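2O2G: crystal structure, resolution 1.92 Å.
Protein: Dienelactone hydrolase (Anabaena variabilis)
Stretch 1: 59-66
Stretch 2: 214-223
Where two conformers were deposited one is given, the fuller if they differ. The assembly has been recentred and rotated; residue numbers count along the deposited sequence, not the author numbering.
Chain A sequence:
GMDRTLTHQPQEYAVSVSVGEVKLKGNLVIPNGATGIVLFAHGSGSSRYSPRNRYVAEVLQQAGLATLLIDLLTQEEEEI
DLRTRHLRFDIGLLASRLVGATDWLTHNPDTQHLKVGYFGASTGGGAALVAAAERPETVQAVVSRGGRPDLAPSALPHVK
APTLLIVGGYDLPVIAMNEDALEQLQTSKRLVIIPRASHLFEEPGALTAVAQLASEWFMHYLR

Stretch 1 59-66: VLQQAGLA
Stretch 2 (214-223) ASEWFMHYLR

Two helical segments far apart in the sequence pack here through apolar side chains, with no hydrogen bond between them. Both helices are already under way when the stretches open, at V59 and at A214; the first soon ends and turns into an extended segment at A66, while the second stays helical to Y221. The helix axes approach to 9.8 Å and run in broadly the same direction, at a signed crossing angle of -43°. The register is set by L60 CA lying 5.5 Å from S215 CA and L65 CA lying 7.5 Å from M219 CA.

Backbone hydrogen bonds stay within each stretch. The second helix has regular i to i-4 bonds, from F218 N to A214 O (2.9 Å) through M219 N to S215 O (2.8 Å) to L222 N to F218 O (2.8 Å); L222, at phi/psi -102/45, then leaves helical geometry. The first helix closes in a Schellman motif: L65 N reaches L60 O at 3.0 Å and G64 N reaches Q61 O at 2.9 Å. G64 has phi/psi 102/15, where a CB would jam against the carbonyl oxygen of A63, so glycine fits. The turn delivers L65, at -95/139, to the second helix.

L65 and L60 supply much of the first stretch's share of the contact. L60 (chi1 m, chi2 t) has a CA-to-CB bond pointing sideways, yet its end comes nearer: CD2 sits 3.6 Å from S215 CA and 4.0 Å from F218 CD2, meeting the F218 ring at its edge, near the ring plane. L65 (m, t) points toward the second helix and loses the most area to it. Its CD1 lies 3.6 Å from F218 CB, its CG 3.8 Å from M219 SE, and its CD2 4.2 Å from L222 CD1. Leucine suits both sites because its two methyl groups present a compact, greasy surface with no polar group to satisfy. F218 (chi1 m, chi2 -50°) and L222 (m, t) both point toward the first stretch.

Small and flexible residues complete the contact. A63 points its methyl toward the second helix, and its CB rests 3.4 Å from S215 OG, a van der Waals contact; S215 (chi1 t) is small, and the backbones are close here, beside L60. M219, a selenomethionine with all three chi angles m, starts sideways, but its long, unbranched, apolar chain bends back to bring SE within 3.6 Å of A63 O and 4.4 Å of A63 CB. Selenium here stands in for the sulfur of methionine.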

# COMPACT_ATOMS: atom_id res chain seq x y z
N VAL A 59 0.40 0.74 -13.89
CA VAL A 59 1.81 0.42 -14.23
C VAL A 59 2.15 -1.00 -13.75
O VAL A 59 2.73 -1.78 -14.49
CB VAL A 59 2.79 1.47 -13.64
CG1 VAL A 59 4.22 1.09 -13.94
CG2 VAL A 59 2.50 2.83 -14.22
N LEU A 60 1.73 -1.35 -12.53
CA LEU A 60 1.95 -2.69 -11.98
C LEU A 60 1.22 -3.73 -12.85
O LEU A 60 1.79 -4.78 -13.22
CB LEU A 60 1.47 -2.78 -10.52
CG LEU A 60 2.12 -1.78 -9.54
CD1 LEU A 60 1.51 -1.88 -8.15
CD2 LEU A 60 3.62 -1.98 -9.45
N GLN A 61 -0.03 -3.46 -13.19
CA GLN A 61 -0.80 -4.38 -14.06
C GLN A 61 -0.06 -4.65 -15.37
O GLN A 61 -0.04 -5.77 -15.86
CB GLN A 61 -2.16 -3.78 -14.37
CG GLN A 61 -3.12 -3.71 -13.17
CD GLN A 61 -4.22 -2.70 -13.37
OE1 GLN A 61 -4.55 -2.33 -14.50
NE2 GLN A 61 -4.79 -2.23 -12.28
N GLN A 62 0.46 -3.60 -15.99
CA GLN A 62 1.20 -3.69 -17.24
C GLN A 62 2.46 -4.57 -17.11
O GLN A 62 2.90 -5.16 -18.08
CB GLN A 62 1.59 -2.29 -17.74
CG GLN A 62 0.42 -1.52 -18.42
CD GLN A 62 0.71 -0.02 -18.72
OE1 GLN A 62 1.75 0.55 -18.34
NE2 GLN A 62 -0.24 0.63 -19.40
N ALA A 63 3.05 -4.62 -15.92
CA ALA A 63 4.18 -5.48 -15.69
C ALA A 63 3.72 -6.91 -15.37
O ALA A 63 4.54 -7.81 -15.28
CB ALA A 63 5.06 -4.91 -14.58
N GLY A 64 2.41 -7.12 -15.19
CA GLY A 64 1.84 -8.46 -14.93
C GLY A 64 1.47 -8.78 -13.49
O GLY A 64 1.29 -9.95 -13.14
N LEU A 65 1.40 -7.74 -12.64
CA LEU A 65 0.99 -7.86 -11.26
C LEU A 65 -0.48 -7.58 -11.09
O LEU A 65 -1.01 -6.63 -11.70
CB LEU A 65 1.72 -6.84 -10.39
CG LEU A 65 3.19 -7.16 -10.08
CD1 LEU A 65 3.96 -5.90 -9.69
CD2 LEU A 65 3.30 -8.27 -9.00
N ALA A 66 -1.12 -8.39 -10.24
CA ALA A 66 -2.50 -8.17 -9.86
C ALA A 66 -2.52 -7.01 -8.92
O ALA A 66 -1.51 -6.73 -8.26
CB ALA A 66 -3.09 -9.39 -9.16
N ALA A 214 8.40 0.83 -7.67
CA ALA A 214 7.50 -0.10 -7.02
C ALA A 214 7.37 -1.37 -7.87
O ALA A 214 7.47 -2.47 -7.35
CB ALA A 214 6.11 0.56 -6.77
N SER A 215 7.18 -1.24 -9.18
CA SER A 215 7.11 -2.39 -10.05
C SER A 215 8.35 -3.29 -9.92
O SER A 215 8.22 -4.51 -9.74
CB SER A 215 6.95 -1.97 -11.50
OG SER A 215 6.82 -3.11 -12.31
N GLU A 216 9.55 -2.72 -10.02
CA GLU A 216 10.80 -3.49 -9.86
C GLU A 216 10.83 -4.27 -8.56
O GLU A 216 11.22 -5.45 -8.51
CB GLU A 216 12.03 -2.55 -9.91
CG GLU A 216 12.30 -2.14 -11.33
CD GLU A 216 13.29 -1.02 -11.47
OE1 GLU A 216 13.47 -0.25 -10.50
OE2 GLU A 216 13.88 -0.92 -12.57
N TRP A 217 10.41 -3.61 -7.49
CA TRP A 217 10.41 -4.22 -6.17
C TRP A 217 9.44 -5.38 -6.07
O TRP A 217 9.82 -6.48 -5.61
CB TRP A 217 10.09 -3.18 -5.10
CG TRP A 217 10.39 -3.58 -3.68
CD1 TRP A 217 9.50 -4.01 -2.75
CD2 TRP A 217 11.66 -3.50 -3.01
NE1 TRP A 217 10.12 -4.25 -1.58
CE2 TRP A 217 11.45 -3.94 -1.69
CE3 TRP A 217 12.95 -3.12 -3.40
CZ2 TRP A 217 12.48 -3.99 -0.74
CZ3 TRP A 217 13.97 -3.17 -2.48
CH2 TRP A 217 13.73 -3.60 -1.14
N PHE A 218 8.19 -5.13 -6.46
CA PHE A 218 7.14 -6.17 -6.36
C PHE A 218 7.42 -7.33 -7.29
O PHE A 218 7.19 -8.50 -6.94
CB PHE A 218 5.76 -5.54 -6.65
CG PHE A 218 5.27 -4.61 -5.57
CD1 PHE A 218 5.28 -5.00 -4.25
CD2 PHE A 218 4.77 -3.36 -5.88
CE1 PHE A 218 4.78 -4.17 -3.28
CE2 PHE A 218 4.27 -2.53 -4.89
CZ PHE A 218 4.30 -2.92 -3.61
N MSE A 219 7.92 -7.04 -8.49
CA MSE A 219 8.22 -8.13 -9.41
C MSE A 219 9.27 -9.06 -8.82
O MSE A 219 9.18 -10.30 -8.95
CB MSE A 219 8.62 -7.57 -10.77
CG MSE A 219 7.43 -6.95 -11.48
SE MSE A 219 6.23 -8.33 -12.09
CE MSE A 219 7.48 -9.00 -13.31
N HIS A 220 10.25 -8.49 -8.16
CA HIS A 220 11.30 -9.33 -7.56
C HIS A 220 10.81 -10.14 -6.37
O HIS A 220 11.10 -11.34 -6.29
CB HIS A 220 12.48 -8.50 -7.10
CG HIS A 220 13.56 -9.32 -6.47
ND1 HIS A 220 14.34 -10.21 -7.18
CD2 HIS A 220 13.99 -9.40 -5.18
CE1 HIS A 220 15.20 -10.79 -6.37
NE2 HIS A 220 15.01 -10.32 -5.15
N TYR A 221 10.11 -9.48 -5.44
CA TYR A 221 9.68 -10.10 -4.20
C TYR A 221 8.34 -10.84 -4.20
O TYR A 221 8.12 -11.62 -3.31
CB TYR A 221 9.71 -9.09 -3.03
CG TYR A 221 11.10 -8.71 -2.62
CD1 TYR A 221 11.91 -9.61 -1.96
CD2 TYR A 221 11.61 -7.44 -2.86
CE1 TYR A 221 13.18 -9.30 -1.59
CE2 TYR A 221 12.89 -7.10 -2.49
CZ TYR A 221 13.68 -8.04 -1.84
OH TYR A 221 14.96 -7.75 -1.45
N LEU A 222 7.46 -10.63 -5.17
CA LEU A 222 6.15 -11.33 -5.18
C LEU A 222 6.11 -12.50 -6.16
O LEU A 222 5.15 -12.68 -6.94
CB LEU A 222 5.01 -10.36 -5.47
CG LEU A 222 4.85 -9.22 -4.48
CD1 LEU A 222 3.63 -8.39 -4.83
CD2 LEU A 222 4.74 -9.77 -3.05
N ARG A 223 7.19 -13.27 -6.12
CA ARG A 223 7.38 -14.44 -6.96
C ARG A 223 7.00 -15.66 -6.13
O ARG A 223 6.97 -15.65 -4.88
CB ARG A 223 8.83 -14.55 -7.41
CG ARG A 223 9.24 -13.54 -8.47
CD ARG A 223 10.73 -13.59 -8.80
OXT ARG A 223 6.69 -16.68 -6.73